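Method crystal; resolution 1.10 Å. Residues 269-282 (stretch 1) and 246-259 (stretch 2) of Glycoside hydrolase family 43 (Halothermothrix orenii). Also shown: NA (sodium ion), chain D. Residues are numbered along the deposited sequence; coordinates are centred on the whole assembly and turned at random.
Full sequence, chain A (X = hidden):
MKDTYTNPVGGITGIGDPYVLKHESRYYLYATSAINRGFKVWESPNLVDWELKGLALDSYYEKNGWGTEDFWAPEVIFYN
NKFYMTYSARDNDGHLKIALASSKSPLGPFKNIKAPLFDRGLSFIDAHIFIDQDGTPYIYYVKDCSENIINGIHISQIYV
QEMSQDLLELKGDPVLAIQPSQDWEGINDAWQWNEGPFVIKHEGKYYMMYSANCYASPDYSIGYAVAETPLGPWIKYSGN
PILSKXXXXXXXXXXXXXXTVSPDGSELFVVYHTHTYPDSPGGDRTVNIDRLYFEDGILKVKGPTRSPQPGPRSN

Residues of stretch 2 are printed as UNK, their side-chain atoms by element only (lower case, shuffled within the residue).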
ATOM      1  N   PHE A 269      12.746   3.116  -5.505  1.00  7.92           N
ATOM      2  CA  PHE A 269      12.451   1.694  -5.400  1.00  7.95           C
ATOM      3  C   PHE A 269      10.970   1.485  -5.137  1.00  7.33           C
ATOM      4  O   PHE A 269      10.370   2.155  -4.291  1.00  8.38           O
ATOM      5  CB  PHE A 269      13.255   1.041  -4.271  1.00  8.45           C
ATOM      6  CG  PHE A 269      14.658   0.692  -4.681  1.00  8.50           C
ATOM      7  CD1 PHE A 269      15.652   1.658  -4.701  1.00  9.02           C
ATOM      8  CD2 PHE A 269      14.964  -0.585  -5.107  1.00  9.00           C
ATOM      9  CE1 PHE A 269      16.927   1.349  -5.132  1.00 10.45           C
ATOM     10  CE2 PHE A 269      16.238  -0.890  -5.548  1.00  9.86           C
ATOM     11  CZ  PHE A 269      17.212   0.078  -5.555  1.00 10.15           C
ATOM     12  N   VAL A 270      10.408   0.516  -5.850  1.00  7.16           N
ATOM     13  CA  VAL A 270       9.121  -0.046  -5.504  1.00  7.19           C
ATOM     14  C   VAL A 270       9.356  -1.162  -4.484  1.00  7.24           C
ATOM     15  O   VAL A 270      10.296  -1.951  -4.613  1.00  8.36           O
ATOM     16  CB  VAL A 270       8.369  -0.572  -6.767  1.00  8.20           C
ATOM     17  CG1 VAL A 270       9.163  -1.627  -7.544  1.00  9.24           C
ATOM     18  CG2 VAL A 270       7.010  -1.096  -6.403  1.00  8.61           C
ATOM     19  N   VAL A 271       8.521  -1.181  -3.451  1.00  6.86           N
ATOM     20  CA  VAL A 271       8.556  -2.186  -2.403  1.00  6.84           C
ATOM     21  C   VAL A 271       7.236  -2.936  -2.517  1.00  6.57           C
ATOM     22  O   VAL A 271       6.179  -2.326  -2.449  1.00  7.12           O
ATOM     23  CB  VAL A 271       8.694  -1.561  -1.011  1.00  7.77           C
ATOM     24  CG1 VAL A 271       8.799  -2.665   0.027  1.00  8.47           C
ATOM     25  CG2 VAL A 271       9.910  -0.617  -0.942  1.00  8.46           C
ATOM     26  N   TYR A 272       7.288  -4.245  -2.732  1.00  6.42           N
ATOM     27  CA  TYR A 272       6.104  -5.014  -3.081  1.00  6.42           C
ATOM     28  C   TYR A 272       6.189  -6.413  -2.499  1.00  6.42           C
ATOM     29  O   TYR A 272       7.279  -6.899  -2.191  1.00  7.34           O
ATOM     30  CB  TYR A 272       5.926  -5.071  -4.612  1.00  6.73           C
ATOM     31  CG  TYR A 272       7.065  -5.744  -5.344  1.00  7.00           C
ATOM     32  CD1 TYR A 272       8.242  -5.064  -5.635  1.00  7.24           C
ATOM     33  CD2 TYR A 272       6.961  -7.067  -5.729  1.00  7.49           C
ATOM     34  CE1 TYR A 272       9.295  -5.693  -6.302  1.00  7.84           C
ATOM     35  CE2 TYR A 272       8.003  -7.704  -6.407  1.00  7.86           C
ATOM     36  CZ  TYR A 272       9.169  -7.020  -6.680  1.00  7.84           C
ATOM     37  OH  TYR A 272      10.177  -7.693  -7.337  1.00  8.96           O
ATOM     38  N   HIS A 273       5.041  -7.061  -2.355  1.00  6.45           N
ATOM     39  CA  HIS A 273       5.046  -8.434  -1.892  1.00  6.61           C
ATOM     40  C   HIS A 273       4.902  -9.416  -3.043  1.00  6.67           C
ATOM     41  O   HIS A 273       4.447  -9.064  -4.113  1.00  7.04           O
ATOM     42  CB  HIS A 273       4.009  -8.691  -0.807  1.00  7.05           C
ATOM     43  CG  HIS A 273       2.577  -8.576  -1.220  1.00  6.93           C
ATOM     44  ND1 HIS A 273       1.957  -9.205  -2.285  1.00  9.39           N
ATOM     45  CD2 HIS A 273       1.614  -7.913  -0.560  1.00  6.09           C
ATOM     46  CE1 HIS A 273       0.665  -8.884  -2.256  1.00  6.97           C
ATOM     47  NE2 HIS A 273       0.440  -8.119  -1.211  1.00  8.90           N
ATOM     48  N   THR A 274       5.346 -10.644  -2.793  1.00  6.86           N
ATOM     49  CA  THR A 274       5.078 -11.790  -3.662  1.00  7.33           C
ATOM     50  C   THR A 274       4.725 -12.980  -2.771  1.00  7.69           C
ATOM     51  O   THR A 274       4.982 -12.971  -1.572  1.00  8.61           O
ATOM     52  CB  THR A 274       6.296 -12.160  -4.527  1.00  8.28           C
ATOM     53  OG1 THR A 274       7.418 -12.396  -3.674  1.00  9.38           O
ATOM     54  CG2 THR A 274       6.627 -11.073  -5.524  1.00  8.93           C
ATOM     55  N   HIS A 275       4.179 -14.042  -3.349  1.00  8.35           N
ATOM     56  CA  HIS A 275       3.852 -15.201  -2.529  1.00  8.77           C
ATOM     57  C   HIS A 275       5.107 -15.891  -2.040  1.00  9.92           C
ATOM     58  O   HIS A 275       6.048 -16.127  -2.798  1.00 10.83           O
ATOM     59  CB  HIS A 275       3.007 -16.195  -3.301  1.00  9.23           C
ATOM     60  CG  HIS A 275       1.701 -15.635  -3.753  1.00  9.36           C
ATOM     61  ND1 HIS A 275       0.692 -15.221  -2.911  1.00 10.57           N
ATOM     62  CD2 HIS A 275       1.267 -15.408  -5.007  1.00  8.45           C
ATOM     63  CE1 HIS A 275      -0.308 -14.768  -3.647  1.00  8.48           C
ATOM     64  NE2 HIS A 275       0.011 -14.891  -4.921  1.00 10.69           N
ATOM     65  N   THR A 276       5.110 -16.234  -0.763  1.00 11.06           N
ATOM     66  CA  THR A 276       6.251 -16.931  -0.188  1.00 12.81           C
ATOM     67  C   THR A 276       6.393 -18.321  -0.820  1.00 14.90           C
ATOM     68  O   THR A 276       7.505 -18.812  -1.029  1.00 16.84           O
ATOM     69  CB  THR A 276       6.110 -17.014   1.347  1.00 12.92           C
ATOM     70  OG1 THR A 276       5.993 -15.683   1.861  1.00 12.57           O
ATOM     71  CG2 THR A 276       7.305 -17.712   1.991  1.00 14.19           C
ATOM     72  N   TYR A 277       5.255 -18.939  -1.119  1.00 16.60           N
ATOM     73  CA  TYR A 277       5.216 -20.270  -1.709  1.00 18.44           C
ATOM     74  C   TYR A 277       4.432 -20.205  -3.018  1.00 17.69           C
ATOM     75  O   TYR A 277       3.214 -20.370  -3.036  1.00 19.05           O
ATOM     76  CB  TYR A 277       4.595 -21.271  -0.734  1.00 20.83           C
ATOM     77  CG  TYR A 277       5.369 -21.379   0.562  1.00 22.98           C
ATOM     78  CD1 TYR A 277       6.596 -22.027   0.608  1.00 24.31           C
ATOM     79  CD2 TYR A 277       4.886 -20.815   1.731  1.00 24.00           C
ATOM     80  CE1 TYR A 277       7.313 -22.128   1.795  1.00 25.41           C
ATOM     81  CE2 TYR A 277       5.590 -20.914   2.924  1.00 25.06           C
ATOM     82  CZ  TYR A 277       6.807 -21.562   2.946  1.00 25.96           C
ATOM     83  OH  TYR A 277       7.508 -21.656   4.134  1.00 27.64           O
ATOM     84  N   PRO A 278       5.141 -19.979  -4.130  1.00 16.52           N
ATOM     85  CA  PRO A 278       4.461 -19.833  -5.418  1.00 16.11           C
ATOM     86  C   PRO A 278       3.736 -21.091  -5.863  1.00 16.77           C
ATOM     87  O   PRO A 278       2.838 -20.978  -6.677  1.00 17.08           O
ATOM     88  CB  PRO A 278       5.600 -19.493  -6.389  1.00 16.31           C
ATOM     89  CG  PRO A 278       6.839 -19.933  -5.701  1.00 16.47           C
ATOM     90  CD  PRO A 278       6.579 -19.713  -4.251  1.00 16.49           C
ATOM     91  N   ASP A 279       4.107 -22.256  -5.343  1.00 17.41           N
ATOM     92  CA  ASP A 279       3.425 -23.501  -5.724  1.00 18.69           C
ATOM     93  C   ASP A 279       2.010 -23.633  -5.169  1.00 19.18           C
ATOM     94  O   ASP A 279       1.212 -24.451  -5.647  1.00 20.60           O
ATOM     95  CB  ASP A 279       4.235 -24.720  -5.274  1.00 19.66           C
ATOM     96  CG  ASP A 279       5.531 -24.885  -6.041  1.00 20.55           C
ATOM     97  OD1 ASP A 279       5.680 -24.269  -7.122  1.00 21.64           O
ATOM     98  OD2 ASP A 279       6.404 -25.644  -5.563  1.00 21.02           O
ATOM     99  N   SER A 280       1.704 -22.847  -4.146  1.00 18.33           N
ATOM    100  CA  SER A 280       0.395 -22.914  -3.518  1.00 17.18           C
ATOM    101  C   SER A 280       0.090 -21.591  -2.822  1.00 15.86           C
ATOM    102  O   SER A 280       0.071 -21.508  -1.594  1.00 17.03           O
ATOM    103  CB  SER A 280       0.345 -24.079  -2.537  1.00 18.03           C
ATOM    104  OG  SER A 280      -0.993 -24.404  -2.228  1.00 19.22           O
ATOM    105  N   PRO A 281      -0.147 -20.543  -3.615  1.00 14.26           N
ATOM    106  CA  PRO A 281      -0.253 -19.161  -3.147  1.00 13.47           C
ATOM    107  C   PRO A 281      -1.374 -18.949  -2.144  1.00 12.69           C
ATOM    108  O   PRO A 281      -2.378 -19.678  -2.105  1.00 13.99           O
ATOM    109  CB  PRO A 281      -0.515 -18.383  -4.433  1.00 14.38           C
ATOM    110  CG  PRO A 281      -0.986 -19.381  -5.408  1.00 15.97           C
ATOM    111  CD  PRO A 281      -0.342 -20.645  -5.069  1.00 15.50           C
ATOM    112  N   GLY A 282      -1.194 -17.920  -1.328  1.00 12.94           N
ATOM    113  CA  GLY A 282      -2.187 -17.513  -0.356  1.00 12.09           C
ATOM    114  C   GLY A 282      -1.756 -16.252   0.354  1.00 11.79           C
ATOM    115  O   GLY A 282      -1.074 -15.409  -0.221  1.00 12.78           O
ATOM    116  N   UNK A 246       6.588 -13.754 -12.712  1.00  9.39           N
ATOM    117  CA  UNK A 246       7.572 -14.507 -13.484  1.00  9.91           C
ATOM    118  C   UNK A 246       7.668 -15.878 -12.820  1.00  9.89           C
ATOM    119  O   UNK A 246       8.529 -16.143 -11.983  1.00 10.24           O
ATOM    120  n   UNK A 246       9.761 -13.844 -16.376  1.00 12.82           N
ATOM    121  n   UNK A 246      11.825 -14.475 -17.122  1.00 14.20           N
ATOM    122  c   UNK A 246       8.986 -12.564 -14.422  1.00 11.26           C
ATOM    123  c   UNK A 246      10.993 -13.521 -16.749  1.00 13.39           C
ATOM    124  c   UNK A 246       8.768 -12.891 -15.902  1.00 12.16           C
ATOM    125  n   UNK A 246      11.394 -12.255 -16.761  1.00 13.65           N
ATOM    126  c   UNK A 246       8.935 -13.805 -13.516  1.00 10.76           C
ATOM    127  N   UNK A 247       6.741 -16.754 -13.171  1.00 10.24           N
ATOM    128  CA  UNK A 247       6.680 -18.047 -12.524  1.00 11.97           C
ATOM    129  C   UNK A 247       7.932 -18.877 -12.835  1.00 12.31           C
ATOM    130  O   UNK A 247       8.321 -19.722 -12.043  1.00 13.03           O
ATOM    131  c   UNK A 247       5.392 -18.765 -12.926  1.00 13.11           C
ATOM    132  c   UNK A 247       4.138 -17.988 -12.519  1.00 13.92           C
ATOM    133  s   UNK A 247       3.961 -17.767 -10.733  1.00 15.10           S
ATOM    134  c   UNK A 247       3.478 -19.410 -10.227  1.00 16.79           C
ATOM    135  N   UNK A 248       8.592 -18.577 -13.953  1.00 12.73           N
ATOM    136  CA  UNK A 248       9.844 -19.239 -14.313  1.00 13.62           C
ATOM    137  C   UNK A 248      10.997 -18.871 -13.374  1.00 13.88           C
ATOM    138  O   UNK A 248      12.041 -19.514 -13.382  1.00 15.64           O
ATOM    139  c   UNK A 248      10.218 -17.490 -16.175  1.00 14.32           C
ATOM    140  o   UNK A 248       9.450 -16.667 -15.609  1.00 14.02           O
ATOM    141  c   UNK A 248      10.209 -18.981 -15.785  1.00 14.12           C
ATOM    142  o   UNK A 248      10.979 -17.154 -17.114  1.00 14.95           O
ATOM    143  N   UNK A 249      10.789 -17.834 -12.569  1.00 13.23           N
ATOM    144  CA  UNK A 249      11.741 -17.411 -11.548  1.00 13.71           C
ATOM    145  C   UNK A 249      11.196 -17.609 -10.118  1.00 12.94           C
ATOM    146  O   UNK A 249      11.808 -17.157  -9.156  1.00 13.79           O
ATOM    147  c   UNK A 249      13.174 -14.108 -13.075  1.00 18.72           C
ATOM    148  c   UNK A 249      12.799 -15.588 -13.052  1.00 17.05           C
ATOM    149  n   UNK A 249      14.442 -12.291 -14.137  1.00 21.74           N
ATOM    150  c   UNK A 249      14.053 -13.728 -14.252  1.00 20.43           C
ATOM    151  c   UNK A 249      12.097 -15.935 -11.744  1.00 14.78           C
ATOM    152  N   UNK A 250      10.038 -18.245  -9.966  1.00 12.06           N
ATOM    153  CA  UNK A 250       9.430 -18.417  -8.658  1.00 12.10           C
ATOM    154  C   UNK A 250       8.819 -17.144  -8.100  1.00 11.27           C
ATOM    155  O   UNK A 250       8.676 -17.016  -6.881  1.00 12.26           O
ATOM    156  N   UNK A 251       8.418 -16.233  -8.986  1.00  9.98           N
ATOM    157  CA  UNK A 251       7.875 -14.938  -8.597  1.00  9.01           C
ATOM    158  C   UNK A 251       6.389 -14.903  -8.936  1.00  8.77           C
ATOM    159  O   UNK A 251       6.009 -14.806 -10.095  1.00  9.34           O
ATOM    160  c   UNK A 251      10.906 -12.877  -9.909  1.00 10.83           C
ATOM    161  c   UNK A 251      10.123 -13.838  -9.024  1.00 10.34           C
ATOM    162  c   UNK A 251       8.037 -12.457  -8.819  1.00 10.37           C
ATOM    163  c   UNK A 251       8.613 -13.788  -9.295  1.00  9.64           C
ATOM    164  N   UNK A 252       5.557 -14.950  -7.901  1.00  8.43           N
ATOM    165  CA  UNK A 252       4.107 -15.056  -8.031  1.00  8.20           C
ATOM    166  C   UNK A 252       3.402 -13.873  -7.380  1.00  8.00           C
ATOM    167  O   UNK A 252       3.710 -13.507  -6.243  1.00  7.90           O
ATOM    168  o   UNK A 252       2.244 -16.493  -7.375  1.00 10.46           O
ATOM    169  c   UNK A 252       3.646 -16.342  -7.343  1.00  9.32           C
ATOM    170  N   UNK A 253       2.454 -13.283  -8.098  1.00  8.34           N
ATOM    171  CA  UNK A 253       1.581 -12.278  -7.516  1.00  8.16           C
ATOM    172  C   UNK A 253       2.213 -11.011  -6.951  1.00  7.71           C
ATOM    173  O   UNK A 253       1.886 -10.617  -5.838  1.00  8.03           O
ATOM    174  N   UNK A 254       3.098 -10.337  -7.705  1.00  8.20           N
ATOM    175  CA  UNK A 254       3.684  -9.106  -7.165  1.00  8.14           C
ATOM    176  C   UNK A 254       2.625  -8.032  -6.943  1.00  8.00           C
ATOM    177  O   UNK A 254       1.856  -7.720  -7.845  1.00 10.18           O
ATOM    178  c   UNK A 254       3.492 -10.570  -9.105  1.00  8.94           C
ATOM    179  c   UNK A 254       4.685  -8.687  -8.240  1.00  9.69           C
ATOM    180  c   UNK A 254       4.150  -9.282  -9.495  1.00  9.89           C
ATOM    181  N   UNK A 255       2.574  -7.459  -5.746  1.00  7.38           N
ATOM    182  CA  UNK A 255       1.473  -6.565  -5.453  1.00  8.25           C
ATOM    183  C   UNK A 255       1.608  -5.717  -4.215  1.00  7.07           C
ATOM    184  O   UNK A 255       2.584  -5.772  -3.470  1.00  7.58           O
ATOM    185  N   UNK A 256       0.548  -4.911  -4.076  1.00  7.25           N
ATOM    186  CA  UNK A 256       0.300  -3.968  -2.970  1.00  7.59           C
ATOM    187  C   UNK A 256       1.557  -3.287  -2.523  1.00  6.98           C
ATOM    188  O   UNK A 256       2.110  -3.558  -1.440  1.00  8.77           O
ATOM    189  n   UNK A 256      -1.477  -1.993   0.504  1.00 12.07           N
ATOM    190  c   UNK A 256      -2.605  -2.591   0.318  1.00 12.58           C
ATOM    191  c   UNK A 256      -1.124  -3.632  -0.840  1.00 11.27           C
ATOM    192  n   UNK A 256      -2.429  -3.567  -0.498  1.00 13.01           N
ATOM    193  c   UNK A 256      -0.544  -2.639  -0.206  1.00 11.88           C
ATOM    194  c   UNK A 256      -0.493  -4.634  -1.775  1.00  9.44           C
ATOM    195  N   UNK A 257       1.989  -2.328  -3.342  1.00  6.96           N
ATOM    196  CA  UNK A 257       3.292  -1.737  -3.191  1.00  7.12           C
ATOM    197  C   UNK A 257       3.300  -0.373  -2.508  1.00  6.94           C
ATOM    198  O   UNK A 257       2.299   0.347  -2.421  1.00  7.43           O
ATOM    199  c   UNK A 257       3.960  -1.595  -4.548  1.00  7.56           C
ATOM    200  n   UNK A 257       4.030   0.682  -5.360  1.00  7.96           N
ATOM    201  o   UNK A 257       2.309  -0.626  -5.993  1.00  8.64           O
ATOM    202  c   UNK A 257       3.362  -0.475  -5.373  1.00  7.37           C
ATOM    203  N   UNK A 258       4.496  -0.012  -2.059  1.00  6.41           N
ATOM    204  CA  UNK A 258       4.833   1.364  -1.739  1.00  6.38           C
ATOM    205  C   UNK A 258       6.049   1.773  -2.573  1.00  6.27           C
ATOM    206  O   UNK A 258       6.544   0.985  -3.388  1.00  6.98           O
ATOM    207  c   UNK A 258       5.067   1.521  -0.238  1.00  6.79           C
ATOM    208  o   UNK A 258       6.077   0.647   0.238  1.00  7.68           O
ATOM    209  N   UNK A 259       6.460   3.032  -2.434  1.00  6.73           N
ATOM    210  CA  UNK A 259       7.600   3.577  -3.161  1.00  7.17           C
ATOM    211  C   UNK A 259       8.454   4.376  -2.174  1.00  7.40           C
ATOM    212  O   UNK A 259       7.915   5.112  -1.354  1.00  8.56           O
ATOM    213  c   UNK A 259       6.221   3.793  -5.258  1.00  7.95           C
ATOM    214  c   UNK A 259       7.150   4.515  -4.299  1.00  7.70           C
ATOM    215  c   UNK A 259       8.356   5.067  -5.049  1.00  8.83           C
TER
HETATM  216 NA    NA D 402      -1.115   0.728   0.793  1.00  9.85          NA
HETATM  217  O   HOH W   1       6.767 -15.556  -5.382  1.00 12.29           O
HETATM  218  O   HOH W   2       1.561 -12.077  -3.732  1.00 10.85           O
HETATM  219  O   HOH W   3      -0.226   0.226  -1.599  1.00 23.16           O
HETATM  220  O   HOH W   4       0.726   0.156   1.765  1.00 14.02           O
HETATM  221  O   HOH W   5      -3.127   1.503  -0.198  1.00 11.21           O
HETATM  222  O   HOH W   6      -2.585   0.624   2.490  1.00 14.02           O

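Position 246 carries three carbons, a nitrogen, then a carbon bearing two more nitrogens, and it touches nothing on stretch 1: Arg246. Position 247 is an unbranched chain of two carbons, a sulfur and a terminal carbon, and that last carbon lies 3.9 Å from Pro278 O; this is Met247. Position 248 has two carbons, the second with two oxygens, one of them 2.8 Å from Arg246 NH2 in a salt bridge within stretch 2: Asp248. Position 249, four carbons in a row ending in nitrogen and clear of stretch 1, is Lys249.

At 250 there are no side-chain atoms, phi is 74°, a value that favours glycine, and the backbone O is 3.6 Å from Pro278 CG: Gly250. Position 251 has four carbons forked at the first, one arm two carbons long, and the one-carbon arm lies 3.8 Å from Thr274 CG2: Ile251. Position 252 has one carbon and one oxygen, with CB pointing toward stretch 1, 3.8 Å from Pro278 CB: Ser252.

Position 253 has no side chain, and an ideal CB would fall 2.6 Å from His275 NE2, a clash; phi is also positive. It is Gly253. Position 254 closes three carbons onto its own backbone N, and CB packs 3.8 Å from Tyr272 CD2: Pro254. Position 255 is bare again, and a CB would sit tightly, 3.5 Å from His273 CE1: Gly255.

Position 256 bears one carbon and a five-membered ring with two nitrogens, its CB 3.7 Å from His273 NE2. This is His256, whose ring end leads away and binds sodium, NE2 to NA 2.8 Å. Position 257 has two carbons, the second with one oxygen and one nitrogen; CB lies 3.6 Å from Val270 CG2: Asn257. Position 258, one carbon and one oxygen, puts that oxygen 3.6 Å from Val271 CB: Ser258. Position 259 has one carbon carrying two, and its CA is 4.6 Å from Val270 CA across a non-hydrogen-bonded bridge: Val259.

The backbone does the pairing. Val271 N to Ser258 O and Ser258 N to Val271 O are both 2.9 Å; His273 N to Gly255 O and Gly255 N to His273 O are both 3.0 Å. Between these antiparallel pairs the register slips by one, a bulge where the chain turns its corner at His256. Beyond them, His275 N donates to Ser252 O at 3.0 Å, and water 1 links His275 O (2.7 Å) to Gly250 O (2.8 Å). The design rule is local: bare positions where histidine rings crowd the backbone, small apolar contacts beside them.

Stretch 2 246-259: RMDKGISGPGHNSV
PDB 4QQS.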